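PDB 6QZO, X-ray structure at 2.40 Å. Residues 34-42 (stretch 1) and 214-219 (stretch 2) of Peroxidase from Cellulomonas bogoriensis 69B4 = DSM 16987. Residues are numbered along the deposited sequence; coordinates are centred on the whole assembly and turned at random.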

# COMPACT_ATOMS: atom_id res chain seq x y z
N GLY A 34 15.99 5.90 23.64
CA GLY A 34 17.19 6.74 23.47
C GLY A 34 16.91 8.17 23.90
O GLY A 34 15.79 8.44 24.35
N GLU A 35 17.91 9.05 23.76
CA GLU A 35 17.81 10.52 23.88
C GLU A 35 16.61 11.00 23.04
O GLU A 35 15.87 11.88 23.51
CB GLU A 35 19.13 11.17 23.44
CG GLU A 35 19.22 12.67 23.70
CD GLU A 35 20.60 13.29 23.61
OE1 GLU A 35 21.51 12.64 23.10
OE2 GLU A 35 20.73 14.49 23.92
N HIS A 36 16.41 10.43 21.85
CA HIS A 36 15.32 10.85 20.91
C HIS A 36 14.40 9.68 20.60
O HIS A 36 14.82 8.52 20.78
CB HIS A 36 15.93 11.40 19.61
CG HIS A 36 17.13 12.27 19.81
ND1 HIS A 36 17.04 13.57 20.26
CD2 HIS A 36 18.44 12.04 19.56
CE1 HIS A 36 18.25 14.10 20.30
NE2 HIS A 36 19.13 13.18 19.88
N GLN A 37 13.18 9.96 20.13
CA GLN A 37 12.27 8.94 19.55
C GLN A 37 12.93 8.41 18.27
O GLN A 37 13.60 9.19 17.58
CB GLN A 37 10.90 9.53 19.23
CG GLN A 37 10.05 9.85 20.46
CD GLN A 37 8.60 10.09 20.12
OE1 GLN A 37 7.85 9.16 19.84
NE2 GLN A 37 8.20 11.35 20.15
N ALA A 38 12.76 7.12 17.97
CA ALA A 38 13.19 6.52 16.69
C ALA A 38 12.20 6.97 15.61
O ALA A 38 11.13 7.50 15.98
CB ALA A 38 13.25 5.02 16.83
N GLY A 39 12.55 6.78 14.34
CA GLY A 39 11.64 7.05 13.21
C GLY A 39 11.81 8.44 12.67
O GLY A 39 10.97 8.86 11.86
N ILE A 40 12.88 9.14 13.10
CA ILE A 40 13.21 10.53 12.68
C ILE A 40 14.56 10.51 11.96
O ILE A 40 14.56 10.78 10.73
CB ILE A 40 13.16 11.49 13.87
CG1 ILE A 40 11.77 11.46 14.53
CG2 ILE A 40 13.53 12.89 13.45
CD1 ILE A 40 11.74 12.03 15.94
N VAL A 41 15.64 10.17 12.66
CA VAL A 41 16.99 10.04 12.03
C VAL A 41 17.23 8.58 11.64
O VAL A 41 18.18 8.33 10.87
CB VAL A 41 18.10 10.61 12.94
CG1 VAL A 41 19.50 10.18 12.56
CG2 VAL A 41 17.99 12.13 12.93
N THR A 42 16.40 7.67 12.12
CA THR A 42 16.40 6.25 11.66
C THR A 42 16.33 6.25 10.13
O THR A 42 15.42 6.89 9.57
CB THR A 42 15.21 5.48 12.25
OG1 THR A 42 15.17 5.77 13.65
CG2 THR A 42 15.30 3.98 11.99
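Stretch 2, residues 214-219: LLWHRD

What forms the apolar centre of the contact? Trp216 brings its indole down against Ile40 and Val41, with CH2 lying 3.8 Å from Ile40 CG2 and CZ2 lying 3.8 Å from Val41 CG2. Beside it Leu215 adds a second apolar side chain: its CD2 packs 3.6 Å from Val41 CG2, and its CD1 reaches to 4.3 Å from Ile40 CG2. Two neighbouring residues of one stretch thus meet two neighbouring residues of the other, and each touches both of its partners.

How does the tryptophan meet His36? The imidazole stacks face to face on the five-membered ring of Trp216, the planes only 9° apart and the ring centroids separated by 3.6 Å. The closest approach is His36 ND1 to Trp216 CD2, at 3.3 Å. His36 CB lies over the face of the six-membered indole ring, 3.8 Å from its centroid, so a CH-pi contact extends the stack. ND1 is also hydrogen-bonded elsewhere in the structure.

How do the two backbones run? Neither holds a regular helix or strand, Leu214 being 3-10, and their side chains bridge the space between them: the nearest CA atoms are 8.4 Å apart for His36 and Trp216, and 9.5 Å apart for Ile40 and Leu215. Stepping from Leu215 to Trp216 therefore leads from Ile40 back to His36, an antiparallel order. Between these two points Gln37, Ala38 and Gly39 make no contact; Gly39, at positive phi, instead donates its N-H to Thr42 OG1, N to OG1 2.9 Å, a hydrogen bond within stretch 1.

What lies at the polar edge? Continuing in the same order, Arg218 comes to Glu35, both exposed. The CA-to-CB bond of Arg218 points sideways, but the end of the side chain comes nearer, and NH1 forms a long salt bridge of 3.9 Å with Glu35 OE2. No hydrogen bond joins the stretches.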

# COMPACT_ATOMS: atom_id res chain seq x y z
N LEU A 214 19.58 22.18 14.62
CA LEU A 214 18.52 22.59 13.66
C LEU A 214 17.40 21.55 13.59
O LEU A 214 16.39 21.84 12.91
CB LEU A 214 19.16 22.80 12.28
CG LEU A 214 20.23 23.88 12.20
CD1 LEU A 214 20.72 24.07 10.76
CD2 LEU A 214 19.71 25.20 12.75
N LEU A 215 17.54 20.42 14.27
CA LEU A 215 16.53 19.33 14.32
C LEU A 215 15.97 19.19 15.74
O LEU A 215 14.73 19.16 15.90
CB LEU A 215 17.21 18.03 13.88
CG LEU A 215 16.35 16.77 13.98
CD1 LEU A 215 15.12 16.92 13.11
CD2 LEU A 215 17.15 15.54 13.60
N TRP A 216 16.88 19.07 16.71
CA TRP A 216 16.58 18.66 18.10
C TRP A 216 16.47 19.90 19.00
O TRP A 216 17.37 20.76 18.94
CB TRP A 216 17.69 17.73 18.60
CG TRP A 216 17.86 16.45 17.83
CD1 TRP A 216 19.04 15.97 17.33
CD2 TRP A 216 16.86 15.45 17.54
NE1 TRP A 216 18.84 14.74 16.75
CE2 TRP A 216 17.52 14.40 16.86
CE3 TRP A 216 15.49 15.33 17.79
CZ2 TRP A 216 16.85 13.26 16.42
CZ3 TRP A 216 14.83 14.20 17.37
CH2 TRP A 216 15.49 13.18 16.68
N HIS A 217 15.40 19.97 19.80
CA HIS A 217 15.22 20.94 20.91
C HIS A 217 16.14 20.51 22.05
O HIS A 217 16.10 19.31 22.42
CB HIS A 217 13.73 20.98 21.30
CG HIS A 217 13.33 22.11 22.19
ND1 HIS A 217 13.39 22.04 23.58
CD2 HIS A 217 12.79 23.31 21.88
CE1 HIS A 217 12.91 23.16 24.09
NE2 HIS A 217 12.55 23.97 23.07
N ARG A 218 16.97 21.42 22.58
CA ARG A 218 17.89 21.11 23.70
C ARG A 218 17.49 21.91 24.95
O ARG A 218 16.70 21.37 25.75
CB ARG A 218 19.34 21.35 23.26
CG ARG A 218 19.95 20.21 22.47
CD ARG A 218 21.44 20.43 22.24
NE ARG A 218 22.29 20.15 23.41
CZ ARG A 218 22.77 18.96 23.76
NH1 ARG A 218 22.50 17.88 23.06
NH2 ARG A 218 23.55 18.85 24.83
N ASP A 219 17.99 23.14 25.11
CA ASP A 219 18.01 23.85 26.42
C ASP A 219 16.71 24.66 26.61
O ASP A 219 16.24 24.75 27.76
CB ASP A 219 19.25 24.73 26.57
CG ASP A 219 19.47 25.74 25.45
OD1 ASP A 219 19.60 25.32 24.29
OD2 ASP A 219 19.57 26.96 25.76